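PDB 3UIE: adenylyl-sulfate kinase 1, chloroplastic from Arabidopsis thaliana, which catalyses the ATP-dependent phosphorylation of adenosine 5'-phosphosulfate to 3'-phosphoadenylyl sulfate, the activated sulfate used in plant metabolism. Local coordinates for residues A[21-26]-A[52-57]; A[26-31]-A[125-130]; A[36-41]-A[103-108]; A[47-52]-A[187-192]. One frame throughout, in Å; residues are numbered along the deposited sequence. Where two conformers were deposited one is given.

Overall arrangement
From the N terminus, helix 14-21 leads through a turn into strand 26-31, then the P-loop and helix 38-51. Contact 1 closes the first loop by joining that turn to the start of strand 56-60. Contact 2 closes a longer loop by pairing strands 26-31 and 124-129. Contact 3 lies within this span and brings the P-loop against residues 103-108, between the bound ATP analogue and adenosine-5'-phosphosulfate. Contact 4 closes the longest loop by packing helix 38-51 on the C-terminal helix 181-195. Contact 1 crosses the other three, and contact 4 crosses contacts 2 and 3. Contacts 2 and 3 touch near the active site; contacts 1 and 4 share Lys-52, and both touch the second subunit.

Contact 1: residues A[21-26]-A[52-57]; sequences LDQKGC and KGKLCY
Polar bonds dominate this meeting of the turn after helix 14-21 with the residues leading into strand 56-60. The amide of Gln-23 grips the backbone of Leu-55 at both ends. Gln-23 OE1 accepts from Leu-55 N at 2.8 Å, and Gln-23 NE2 donates to Leu-55 O at 2.9 Å. Both bonds are close to straight and both reach a lone pair in the carbonyl plane. CG takes the crowded place between backbone N and carbonyl carbon (chi1 63°), and the chain then extends to bring the amide across. NE2 also bonds Gly-97 O, which fixes which way round the amide sits. An alanine here would lack the amide and its bonds to Leu-55 and Gly-97, and would probably leave the turn less firmly held.

The charged groups are Lys-54 and Asp-22. The lysine chain bends at chi2 (-63°), and NZ donates to Asp-22 O at 2.9 Å. Leu-198 O is another acceptor for NZ. The salt bridge from NZ to Asp-22 OD2 is long, at 4.0 Å, while OD1 bonds Ala-200 N. Two waters lie within bonding distance of both Leu-21 O and Gly-53 O, and one of them also accepts from Lys-54 NZ.

The apolar part is small. Leu-21 CD2 meets Leu-55 CD2 at 4.2 Å, and Leu-21 packs on Leu-21 of the second subunit.

Gly-53 forms a Schellman motif after helix 38-51, so two helix ends meet here. The Gln-23 amide thus adds two side-chain bonds to the Leu-55 backbone, which also pairs with Ile-99, and Asp-22 O takes the ammonium.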
# COMPACT_ATOMS: atom_id res chain seq x y z
N LEU A 21 0.64 -15.61 9.20
CA LEU A 21 1.93 -15.55 8.50
C LEU A 21 3.10 -16.02 9.35
O LEU A 21 4.19 -16.20 8.83
CB LEU A 21 2.23 -14.12 8.04
CG LEU A 21 1.25 -13.52 7.03
CD1 LEU A 21 1.54 -12.05 6.83
CD2 LEU A 21 1.37 -14.27 5.73
N ASP A 22 2.88 -16.18 10.65
CA ASP A 22 3.98 -16.44 11.60
C ASP A 22 5.13 -15.43 11.50
O ASP A 22 6.31 -15.81 11.41
CB ASP A 22 4.50 -17.87 11.48
CG ASP A 22 5.34 -18.29 12.69
OD1 ASP A 22 5.23 -17.66 13.76
OD2 ASP A 22 6.11 -19.26 12.56
N GLN A 23 4.80 -14.14 11.52
CA GLN A 23 5.79 -13.06 11.55
C GLN A 23 5.09 -11.81 12.05
O GLN A 23 3.86 -11.81 12.21
CB GLN A 23 6.35 -12.79 10.16
CG GLN A 23 5.27 -12.29 9.17
CD GLN A 23 5.79 -12.25 7.74
OE1 GLN A 23 6.36 -13.23 7.25
NE2 GLN A 23 5.57 -11.13 7.06
N LYS A 24 5.85 -10.75 12.28
CA LYS A 24 5.29 -9.48 12.69
C LYS A 24 5.46 -8.43 11.60
O LYS A 24 6.53 -8.31 11.01
CB LYS A 24 5.94 -9.00 14.00
CG LYS A 24 5.57 -9.88 15.18
CD LYS A 24 6.05 -9.32 16.49
CE LYS A 24 5.75 -10.28 17.63
NZ LYS A 24 6.56 -11.52 17.55
N GLY A 25 4.38 -7.70 11.33
CA GLY A 25 4.40 -6.64 10.34
C GLY A 25 5.34 -5.55 10.83
O GLY A 25 5.40 -5.26 12.02
N CYS A 26 6.09 -4.95 9.91
CA CYS A 26 7.00 -3.89 10.31
C CYS A 26 7.44 -3.14 9.08
O CYS A 26 7.14 -3.55 7.96
CB CYS A 26 8.21 -4.46 11.07
SG CYS A 26 9.13 -5.76 10.18
N LYS A 52 13.42 -18.13 4.24
CA LYS A 52 13.01 -18.51 5.59
C LYS A 52 11.48 -18.60 5.75
O LYS A 52 10.97 -18.85 6.85
CB LYS A 52 13.58 -17.52 6.61
CG LYS A 52 15.12 -17.49 6.68
CD LYS A 52 15.64 -16.34 7.54
CE LYS A 52 15.55 -16.66 9.03
NZ LYS A 52 16.37 -17.84 9.43
N GLY A 53 10.76 -18.39 4.66
CA GLY A 53 9.30 -18.49 4.67
C GLY A 53 8.61 -17.24 5.18
O GLY A 53 7.47 -17.28 5.62
N LYS A 54 9.30 -16.10 5.13
CA LYS A 54 8.68 -14.85 5.58
C LYS A 54 8.27 -13.99 4.38
O LYS A 54 8.96 -13.95 3.36
CB LYS A 54 9.64 -14.08 6.49
CG LYS A 54 10.24 -14.94 7.60
CD LYS A 54 9.17 -15.47 8.54
CE LYS A 54 9.64 -16.68 9.32
NZ LYS A 54 8.56 -17.25 10.17
N LEU A 55 7.15 -13.29 4.52
CA LEU A 55 6.60 -12.51 3.42
C LEU A 55 7.01 -11.05 3.54
O LEU A 55 6.66 -10.39 4.53
CB LEU A 55 5.08 -12.61 3.39
CG LEU A 55 4.35 -11.87 2.28
CD1 LEU A 55 4.85 -12.33 0.92
CD2 LEU A 55 2.84 -12.07 2.41
N CYS A 56 7.76 -10.58 2.55
CA CYS A 56 8.24 -9.19 2.49
C CYS A 56 7.70 -8.53 1.23
O CYS A 56 7.33 -9.21 0.28
CB CYS A 56 9.77 -9.14 2.40
SG CYS A 56 10.61 -9.85 3.78
N TYR A 57 7.68 -7.21 1.22
CA TYR A 57 7.34 -6.50 -0.01
C TYR A 57 8.16 -5.22 -0.06
O TYR A 57 8.19 -4.47 0.91
CB TYR A 57 5.85 -6.18 -0.08
CG TYR A 57 5.50 -5.74 -1.48
CD1 TYR A 57 5.43 -6.66 -2.52
CD2 TYR A 57 5.29 -4.40 -1.76
CE1 TYR A 57 5.14 -6.25 -3.82
CE2 TYR A 57 5.01 -3.98 -3.05
CZ TYR A 57 4.93 -4.91 -4.07
OH TYR A 57 4.65 -4.48 -5.34
O HOH W 1 4.74 -16.04 5.75
O HOH W 2 6.40 -17.78 8.26

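Contact 2: residues A[26-31]-A[125-130]; sequences CVIWVT and VEVFMD
Strands 26-31 and 124-129 are neighbours in the parallel sheet of the P-loop kinase fold, and their short axes make an angle of 22°. Side chains in register point to the same face. Ile-28, Val-125, Val-30 and Val-127 share the face covered by helices 38-51 and 181-195. On it, Ile-28 and Val-125 lie side by side, with Ile-28 CD1 3.8 Å from Val-125 CB. Val-30 and Val-127 run alongside each other in the same way. The next contacts are oblique. Ile-28 CG2, anti to its backbone N, crosses to Val-127 CG2 at 3.7 Å. Val-30 CG1 crosses to Met-129 CG, also at 3.7 Å. Met-129 bends at chi2 and chi3, which turns its end away from strand 26-31 and against Leu-41.

Trp-29, Glu-126, Thr-31 and Phe-128 occupy the other face. Trp-29 has CG anti to the backbone N (chi1 -171°), and its indole NE1 bonds the OG of Ser-106, the phosphoserine intermediate by similarity. Glu-126 pairs with Arg-112 and Arg-116. Thr-31 OG1 bonds Ile-105 O, so this face probably helps to position the active-site loop.

Five backbone hydrogen bonds hold the strands, alternating in direction. The shortest runs from Val-127 N to Trp-29 O, 2.7 Å, with the donor above the carbonyl plane. The last is nearly along the C=O axis, from Met-129 N to Thr-31 O at 3.0 Å. That same carbonyl meets the edge of the Phe-128 ring, with Thr-31 O 3.7 Å from Phe-128 CD1.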
# COMPACT_ATOMS: atom_id res chain seq x y z
N CYS A 26 6.09 -4.95 9.91
CA CYS A 26 7.00 -3.89 10.31
C CYS A 26 7.44 -3.14 9.08
O CYS A 26 7.14 -3.55 7.96
CB CYS A 26 8.21 -4.46 11.07
SG CYS A 26 9.13 -5.76 10.18
N VAL A 27 8.13 -2.02 9.29
CA VAL A 27 8.68 -1.25 8.18
C VAL A 27 10.19 -1.21 8.32
O VAL A 27 10.69 -0.78 9.36
CB VAL A 27 8.16 0.20 8.23
CG1 VAL A 27 8.80 1.01 7.11
CG2 VAL A 27 6.62 0.22 8.14
N ILE A 28 10.91 -1.65 7.29
CA ILE A 28 12.36 -1.55 7.24
C ILE A 28 12.65 -0.39 6.31
O ILE A 28 12.50 -0.51 5.10
CB ILE A 28 13.03 -2.83 6.70
CG1 ILE A 28 12.49 -4.08 7.39
CG2 ILE A 28 14.55 -2.75 6.82
CD1 ILE A 28 12.46 -4.03 8.88
N TRP A 29 13.04 0.74 6.88
CA TRP A 29 13.19 1.97 6.10
C TRP A 29 14.66 2.15 5.71
O TRP A 29 15.49 2.52 6.55
CB TRP A 29 12.67 3.19 6.89
CG TRP A 29 12.62 4.40 6.03
CD1 TRP A 29 13.67 5.19 5.66
CD2 TRP A 29 11.47 4.90 5.32
NE1 TRP A 29 13.25 6.18 4.80
CE2 TRP A 29 11.91 6.02 4.57
CE3 TRP A 29 10.13 4.53 5.27
CZ2 TRP A 29 11.04 6.76 3.78
CZ3 TRP A 29 9.27 5.27 4.48
CH2 TRP A 29 9.73 6.37 3.75
N VAL A 30 14.97 1.88 4.44
CA VAL A 30 16.35 1.97 3.95
C VAL A 30 16.61 3.30 3.24
O VAL A 30 16.02 3.58 2.19
CB VAL A 30 16.67 0.81 2.97
CG1 VAL A 30 18.16 0.80 2.61
CG2 VAL A 30 16.27 -0.52 3.57
N THR A 31 17.49 4.11 3.84
CA THR A 31 17.79 5.44 3.33
C THR A 31 19.29 5.60 3.00
O THR A 31 20.14 4.93 3.56
CB THR A 31 17.35 6.52 4.36
OG1 THR A 31 17.67 7.82 3.87
CG2 THR A 31 18.04 6.30 5.71
N VAL A 125 12.16 0.29 11.52
CA VAL A 125 13.58 0.01 11.62
C VAL A 125 14.31 0.81 10.57
O VAL A 125 14.27 0.48 9.39
CB VAL A 125 13.86 -1.48 11.38
CG1 VAL A 125 15.37 -1.79 11.56
CG2 VAL A 125 13.00 -2.33 12.33
N GLU A 126 14.98 1.88 11.00
CA GLU A 126 15.66 2.76 10.07
C GLU A 126 17.05 2.21 9.76
O GLU A 126 17.86 2.00 10.66
CB GLU A 126 15.76 4.17 10.67
CG GLU A 126 16.20 5.25 9.70
CD GLU A 126 16.05 6.63 10.30
OE1 GLU A 126 15.90 6.73 11.53
OE2 GLU A 126 16.08 7.63 9.54
N VAL A 127 17.31 1.98 8.48
CA VAL A 127 18.54 1.35 8.02
C VAL A 127 19.31 2.35 7.16
O VAL A 127 18.81 2.77 6.12
CB VAL A 127 18.23 0.07 7.21
CG1 VAL A 127 19.50 -0.55 6.66
CG2 VAL A 127 17.47 -0.93 8.09
N PHE A 128 20.50 2.75 7.61
CA PHE A 128 21.28 3.76 6.90
C PHE A 128 22.35 3.08 6.06
O PHE A 128 23.20 2.35 6.60
CB PHE A 128 21.95 4.71 7.92
CG PHE A 128 22.79 5.81 7.30
CD1 PHE A 128 22.48 6.36 6.07
CD2 PHE A 128 23.91 6.28 7.98
CE1 PHE A 128 23.26 7.37 5.53
CE2 PHE A 128 24.70 7.29 7.43
CZ PHE A 128 24.37 7.83 6.20
N MET A 129 22.32 3.31 4.75
CA MET A 129 23.41 2.88 3.89
C MET A 129 24.53 3.92 3.99
O MET A 129 24.56 4.91 3.24
CB MET A 129 22.94 2.73 2.44
CG MET A 129 21.74 1.77 2.26
SD MET A 129 21.97 0.17 3.08
CE MET A 129 23.25 -0.55 2.05
N ASP A 130 25.44 3.69 4.93
CA ASP A 130 26.48 4.66 5.27
C ASP A 130 27.65 4.57 4.29
O ASP A 130 28.73 4.12 4.64
CB ASP A 130 26.95 4.37 6.70
CG ASP A 130 27.90 5.43 7.24
OD1 ASP A 130 28.04 6.50 6.61
OD2 ASP A 130 28.50 5.17 8.30

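Contact 3: residues A[36-41]-A[103-108]; sequences SGKSTL and SLISPY. With MG (magnesium ion), chain F; ANP (phosphoaminophosphonic acid-adenylate ester), chain E; ADX (adenosine-5'-phosphosulfate), chain D.
Lys-38 lays its aliphatic chain along the end of strand 99-103 and the residues after it. Its CB is 3.3 Å from Ser-103 OG, and its CD rests 3.5 Å from Leu-104 O. That carbonyl is also bonded by Ser-106 OG, which comes from above its plane. Bends at chi3 (-56°) and chi4 (-71°) then turn the ammonium group of Lys-38 onto the nucleotide. Lys-38 NZ donates to ANP O2B and to ANP O3G, both at 2.6 Å. A third acceptor is Gly-32 O. This grip would probably draw negative charge off the phosphates.

The lysine belongs to the P-loop (Walker A motif), whose backbone amides wrap the phosphates at the start of helix 38-51. Gly-37 has no side chain, and a CB there would run into ANP N7. Ser-39 OG binds the magnesium at 2.2 Å, and ANP O2G, ANP O1B and three waters complete the six ligands. Asp-60 OD1 bonds both Ser-39 OG and Ser-103 OG, and Ser-103 OG also bonds one metal water.

Segment 103-108 helps to hold the second substrate, together with Arg-79 and Asn-82. Ile-105 N donates to ADX O2A at 2.9 Å. Ser-106 N donates to ADX O3B at 2.8 Å; by similarity this serine is the phosphoserine intermediate. Ile-105 stands between the two ligands, with CG1 near ANP O3G and CD1 3.4 Å from ADX C2.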
# COMPACT_ATOMS: atom_id res chain seq x y z
N SER A 36 24.15 4.25 -3.10
CA SER A 36 24.66 3.74 -1.82
C SER A 36 24.37 2.26 -1.63
O SER A 36 24.91 1.62 -0.73
CB SER A 36 24.10 4.55 -0.64
OG SER A 36 22.69 4.53 -0.60
N GLY A 37 23.50 1.72 -2.48
CA GLY A 37 23.18 0.30 -2.47
C GLY A 37 21.88 -0.08 -1.75
O GLY A 37 21.74 -1.22 -1.30
N LYS A 38 20.94 0.86 -1.66
CA LYS A 38 19.67 0.60 -0.99
C LYS A 38 18.86 -0.53 -1.66
O LYS A 38 18.39 -1.45 -0.99
CB LYS A 38 18.82 1.88 -0.94
CG LYS A 38 19.45 3.05 -0.18
CD LYS A 38 18.54 4.28 -0.29
CE LYS A 38 18.26 4.67 -1.75
NZ LYS A 38 19.47 5.26 -2.43
N SER A 39 18.72 -0.47 -2.98
CA SER A 39 17.91 -1.45 -3.71
C SER A 39 18.58 -2.83 -3.69
O SER A 39 17.90 -3.87 -3.59
CB SER A 39 17.65 -0.99 -5.15
OG SER A 39 16.84 0.17 -5.13
N THR A 40 19.90 -2.83 -3.77
CA THR A 40 20.64 -4.07 -3.76
C THR A 40 20.47 -4.78 -2.41
O THR A 40 20.26 -6.00 -2.35
CB THR A 40 22.11 -3.82 -4.05
OG1 THR A 40 22.23 -3.28 -5.37
CG2 THR A 40 22.88 -5.11 -3.94
N LEU A 41 20.56 -4.00 -1.34
CA LEU A 41 20.30 -4.52 0.00
C LEU A 41 18.84 -4.98 0.15
O LEU A 41 18.57 -6.06 0.69
CB LEU A 41 20.62 -3.47 1.05
CG LEU A 41 20.12 -3.93 2.43
CD1 LEU A 41 20.96 -5.08 2.96
CD2 LEU A 41 20.08 -2.77 3.40
N SER A 103 12.77 1.47 0.17
CA SER A 103 14.10 1.81 -0.32
C SER A 103 14.04 3.10 -1.13
O SER A 103 13.77 3.06 -2.32
CB SER A 103 14.64 0.67 -1.19
OG SER A 103 15.83 1.02 -1.88
N LEU A 104 14.24 4.23 -0.47
CA LEU A 104 14.10 5.55 -1.08
C LEU A 104 15.27 6.38 -0.58
O LEU A 104 15.69 6.19 0.57
CB LEU A 104 12.84 6.22 -0.56
CG LEU A 104 11.45 6.24 -1.19
CD1 LEU A 104 10.80 4.87 -1.15
CD2 LEU A 104 10.61 7.25 -0.42
N ILE A 105 15.78 7.29 -1.40
CA ILE A 105 16.83 8.20 -0.92
C ILE A 105 16.39 8.87 0.37
O ILE A 105 17.15 8.94 1.34
CB ILE A 105 17.21 9.26 -1.98
CG1 ILE A 105 17.81 8.58 -3.21
CG2 ILE A 105 18.21 10.27 -1.40
CD1 ILE A 105 18.15 9.54 -4.36
N SER A 106 15.15 9.35 0.38
CA SER A 106 14.53 10.00 1.55
C SER A 106 15.50 10.87 2.33
O SER A 106 15.83 10.58 3.48
CB SER A 106 13.85 8.96 2.47
OG SER A 106 14.69 7.84 2.71
N PRO A 107 15.97 11.96 1.70
CA PRO A 107 17.12 12.73 2.21
C PRO A 107 16.84 13.55 3.47
O PRO A 107 17.78 13.86 4.18
CB PRO A 107 17.46 13.65 1.03
CG PRO A 107 16.16 13.83 0.32
CD PRO A 107 15.45 12.51 0.43
N TYR A 108 15.59 13.89 3.74
CA TYR A 108 15.26 14.82 4.81
C TYR A 108 14.90 14.11 6.11
O TYR A 108 14.00 13.27 6.17
CB TYR A 108 14.13 15.75 4.36
CG TYR A 108 14.36 16.38 3.00
CD1 TYR A 108 15.63 16.81 2.61
CD2 TYR A 108 13.31 16.54 2.11
CE1 TYR A 108 15.83 17.39 1.36
CE2 TYR A 108 13.51 17.10 0.86
CZ TYR A 108 14.76 17.53 0.49
OH TYR A 108 14.93 18.09 -0.76
MG MG F . 17.64 2.07 -5.99
PG ANP E . 19.27 4.83 -6.13
O1G ANP E . 19.62 5.88 -7.30
O2G ANP E . 18.15 3.95 -6.69
O3G ANP E . 18.83 5.58 -4.89
PB ANP E . 20.64 2.69 -4.65
O1B ANP E . 19.45 1.69 -4.84
O2B ANP E . 20.94 3.21 -3.22
N3B ANP E . 20.61 3.82 -5.93
PA ANP E . 21.83 0.37 -5.93
O1A ANP E . 21.15 0.47 -7.25
O2A ANP E . 21.29 -0.71 -5.06
O3A ANP E . 21.83 1.79 -5.27
O5' ANP E . 23.38 0.11 -6.12
C5' ANP E . 24.19 0.93 -6.90
C4' ANP E . 25.33 0.28 -7.44
O4' ANP E . 26.26 -0.09 -6.37
C3' ANP E . 24.87 -0.96 -8.07
O3' ANP E . 25.39 -1.04 -9.39
C2' ANP E . 25.38 -2.05 -7.25
O2' ANP E . 25.95 -3.06 -8.03
C1' ANP E . 26.43 -1.46 -6.39
N9 ANP E . 26.35 -2.04 -5.04
C8 ANP E . 25.21 -2.21 -4.36
N7 ANP E . 25.52 -2.76 -3.19
C5 ANP E . 26.85 -2.94 -3.13
C6 ANP E . 27.68 -3.47 -2.16
N6 ANP E . 27.12 -3.97 -0.91
N1 ANP E . 29.00 -3.51 -2.40
C2 ANP E . 29.50 -3.04 -3.56
N3 ANP E . 28.73 -2.54 -4.52
C4 ANP E . 27.40 -2.48 -4.32
SB ADX D . 13.49 10.76 -2.87
O1B ADX D . 12.25 11.37 -3.24
O2B ADX D . 14.45 11.82 -2.49
O3B ADX D . 13.33 9.86 -1.71
PA ADX D . 13.63 8.59 -4.60
O1A ADX D . 12.13 8.47 -4.58
O2A ADX D . 14.31 7.42 -3.91
O3A ADX D . 14.10 10.01 -4.03
O5' ADX D . 14.06 8.63 -6.12
C5' ADX D . 15.41 8.48 -6.46
C4' ADX D . 15.66 8.00 -7.79
O4' ADX D . 15.22 8.97 -8.73
C3' ADX D . 17.13 7.84 -7.97
O3' ADX D . 17.39 6.52 -8.34
C2' ADX D . 17.49 8.64 -9.06
O2' ADX D . 17.83 7.76 -10.08
C1' ADX D . 16.30 9.38 -9.52
N9 ADX D . 16.50 10.80 -9.54
C8 ADX D . 16.15 11.64 -10.54
N7 ADX D . 16.43 12.90 -10.17
C5 ADX D . 16.96 12.86 -8.93
C6 ADX D . 17.44 13.84 -8.04
N6 ADX D . 17.40 15.22 -8.40
N1 ADX D . 17.94 13.47 -6.83
C2 ADX D . 17.97 12.17 -6.48
N3 ADX D . 17.51 11.21 -7.31
C4 ADX D . 17.01 11.52 -8.53
O HOH W 3 16.34 2.84 -4.30
O HOH W 4 18.51 1.09 -7.51
O HOH W 5 15.93 2.15 -7.15

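Contact 4: residues A[47-52]-A[187-192]; sequences QMLYQK and KVVGYL
Two helices of the P-loop kinase fold meet here: helix 38-51, which follows the P-loop, and the C-terminal helix 181-195. Their segment axes approach to 10.7 Å and run at 47° to each other. The distance leaves room for side chains between them, and no hydrogen bond crosses.

Val-189 is the centre. Its CG1 stands anti to the backbone N (chi1 164°), and CG2 lies beside that N. This splits the two methyls between different partners. CG2 meets Met-48 and Leu-49; CG1 meets Lys-52.

Met-48 has CG anti to its backbone N and stays extended through chi2, so the sulfur reaches across obliquely. Its SD lies 3.6 Å from Val-189 CG2. A bend at chi3 (-61°) then turns the last methyl aside. Met-48 also touches Ile-182, Ala-185 and Glu-186 of helix 181-195. Leu-49 keeps CG beside its backbone N and slides past Val-189 in the opposite direction, with CD2 3.9 Å from Val-189 CG2. Lys-52 comes tip to tip. Its chain bends at chi3 and chi4, and its CD touches Val-189 CG1 at 4.0 Å.

An alanine at Val-189 would remove both methyls and would probably loosen the packing against Met-48, Leu-49 and Lys-52 together.

Leu-45 extends this seam toward Val-188, which packs on strand 171-173. At the other end, Leu-192 CD2 touches Ile-28 of the sheet, while Leu-192 CD1 lies 4.4 Å from Leu-49 CD1.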
# COMPACT_ATOMS: atom_id res chain seq x y z
N GLN A 47 15.18 -11.74 -0.57
CA GLN A 47 15.51 -13.10 -0.98
C GLN A 47 15.73 -13.99 0.23
O GLN A 47 15.26 -15.12 0.29
CB GLN A 47 16.76 -13.09 -1.85
CG GLN A 47 17.31 -14.46 -2.12
CD GLN A 47 16.56 -15.17 -3.22
OE1 GLN A 47 15.60 -14.64 -3.78
NE2 GLN A 47 17.00 -16.39 -3.54
N MET A 48 16.47 -13.46 1.21
CA MET A 48 16.85 -14.22 2.40
C MET A 48 15.62 -14.49 3.27
O MET A 48 15.45 -15.60 3.79
CB MET A 48 17.90 -13.42 3.17
CG MET A 48 18.51 -14.12 4.37
SD MET A 48 19.92 -13.14 4.99
CE MET A 48 20.98 -13.18 3.56
N LEU A 49 14.76 -13.49 3.42
CA LEU A 49 13.57 -13.66 4.25
C LEU A 49 12.58 -14.62 3.58
O LEU A 49 11.98 -15.46 4.24
CB LEU A 49 12.89 -12.32 4.51
CG LEU A 49 13.67 -11.45 5.51
CD1 LEU A 49 13.12 -10.03 5.51
CD2 LEU A 49 13.62 -12.06 6.91
N TYR A 50 12.46 -14.51 2.26
CA TYR A 50 11.57 -15.41 1.52
C TYR A 50 12.01 -16.85 1.72
O TYR A 50 11.19 -17.72 1.92
CB TYR A 50 11.54 -15.08 0.03
CG TYR A 50 10.61 -16.01 -0.69
CD1 TYR A 50 9.25 -15.74 -0.75
CD2 TYR A 50 11.07 -17.20 -1.25
CE1 TYR A 50 8.36 -16.61 -1.39
CE2 TYR A 50 10.20 -18.08 -1.87
CZ TYR A 50 8.86 -17.78 -1.94
OH TYR A 50 7.99 -18.65 -2.55
N GLN A 51 13.32 -17.11 1.69
CA GLN A 51 13.80 -18.48 1.85
C GLN A 51 13.51 -19.03 3.26
O GLN A 51 13.35 -20.23 3.46
CB GLN A 51 15.29 -18.59 1.48
CG GLN A 51 15.90 -19.96 1.74
CD GLN A 51 17.19 -20.20 0.97
OE1 GLN A 51 17.44 -19.56 -0.06
NE2 GLN A 51 18.02 -21.14 1.45
N LYS A 52 13.42 -18.13 4.24
CA LYS A 52 13.01 -18.51 5.59
C LYS A 52 11.48 -18.60 5.75
O LYS A 52 10.97 -18.85 6.85
CB LYS A 52 13.58 -17.52 6.61
CG LYS A 52 15.12 -17.49 6.68
CD LYS A 52 15.64 -16.34 7.54
CE LYS A 52 15.55 -16.66 9.03
NZ LYS A 52 16.37 -17.84 9.43
N LYS A 187 22.98 -9.36 8.50
CA LYS A 187 22.99 -8.52 9.69
C LYS A 187 21.58 -7.99 9.99
O LYS A 187 21.16 -7.97 11.15
CB LYS A 187 23.98 -7.35 9.54
CG LYS A 187 25.42 -7.77 9.40
CD LYS A 187 26.33 -6.56 9.27
CE LYS A 187 27.80 -6.96 9.24
NZ LYS A 187 28.22 -7.54 10.55
N VAL A 188 20.86 -7.58 8.95
CA VAL A 188 19.48 -7.15 9.12
C VAL A 188 18.60 -8.31 9.57
O VAL A 188 17.79 -8.16 10.46
CB VAL A 188 18.91 -6.49 7.85
CG1 VAL A 188 17.46 -6.09 8.06
CG2 VAL A 188 19.76 -5.27 7.50
N VAL A 189 18.77 -9.48 8.98
CA VAL A 189 17.91 -10.61 9.34
C VAL A 189 18.17 -11.02 10.78
O VAL A 189 17.24 -11.28 11.54
CB VAL A 189 18.11 -11.82 8.40
CG1 VAL A 189 17.51 -13.08 9.01
CG2 VAL A 189 17.48 -11.54 7.03
N GLY A 190 19.44 -11.06 11.16
CA GLY A 190 19.80 -11.38 12.53
C GLY A 190 19.16 -10.42 13.51
O GLY A 190 18.69 -10.82 14.57
N TYR A 191 19.14 -9.14 13.16
CA TYR A 191 18.53 -8.13 14.00
C TYR A 191 17.02 -8.37 14.12
O TYR A 191 16.46 -8.36 15.23
CB TYR A 191 18.84 -6.73 13.45
CG TYR A 191 18.16 -5.59 14.18
CD1 TYR A 191 18.85 -4.84 15.15
CD2 TYR A 191 16.84 -5.25 13.90
CE1 TYR A 191 18.22 -3.79 15.82
CE2 TYR A 191 16.21 -4.21 14.55
CZ TYR A 191 16.89 -3.49 15.51
OH TYR A 191 16.23 -2.46 16.13
N LEU A 192 16.36 -8.60 12.99
CA LEU A 192 14.91 -8.85 12.99
C LEU A 192 14.60 -10.11 13.79
O LEU A 192 13.63 -10.15 14.55
CB LEU A 192 14.38 -8.99 11.56
CG LEU A 192 14.51 -7.71 10.72
CD1 LEU A 192 14.15 -7.96 9.25
CD2 LEU A 192 13.69 -6.57 11.32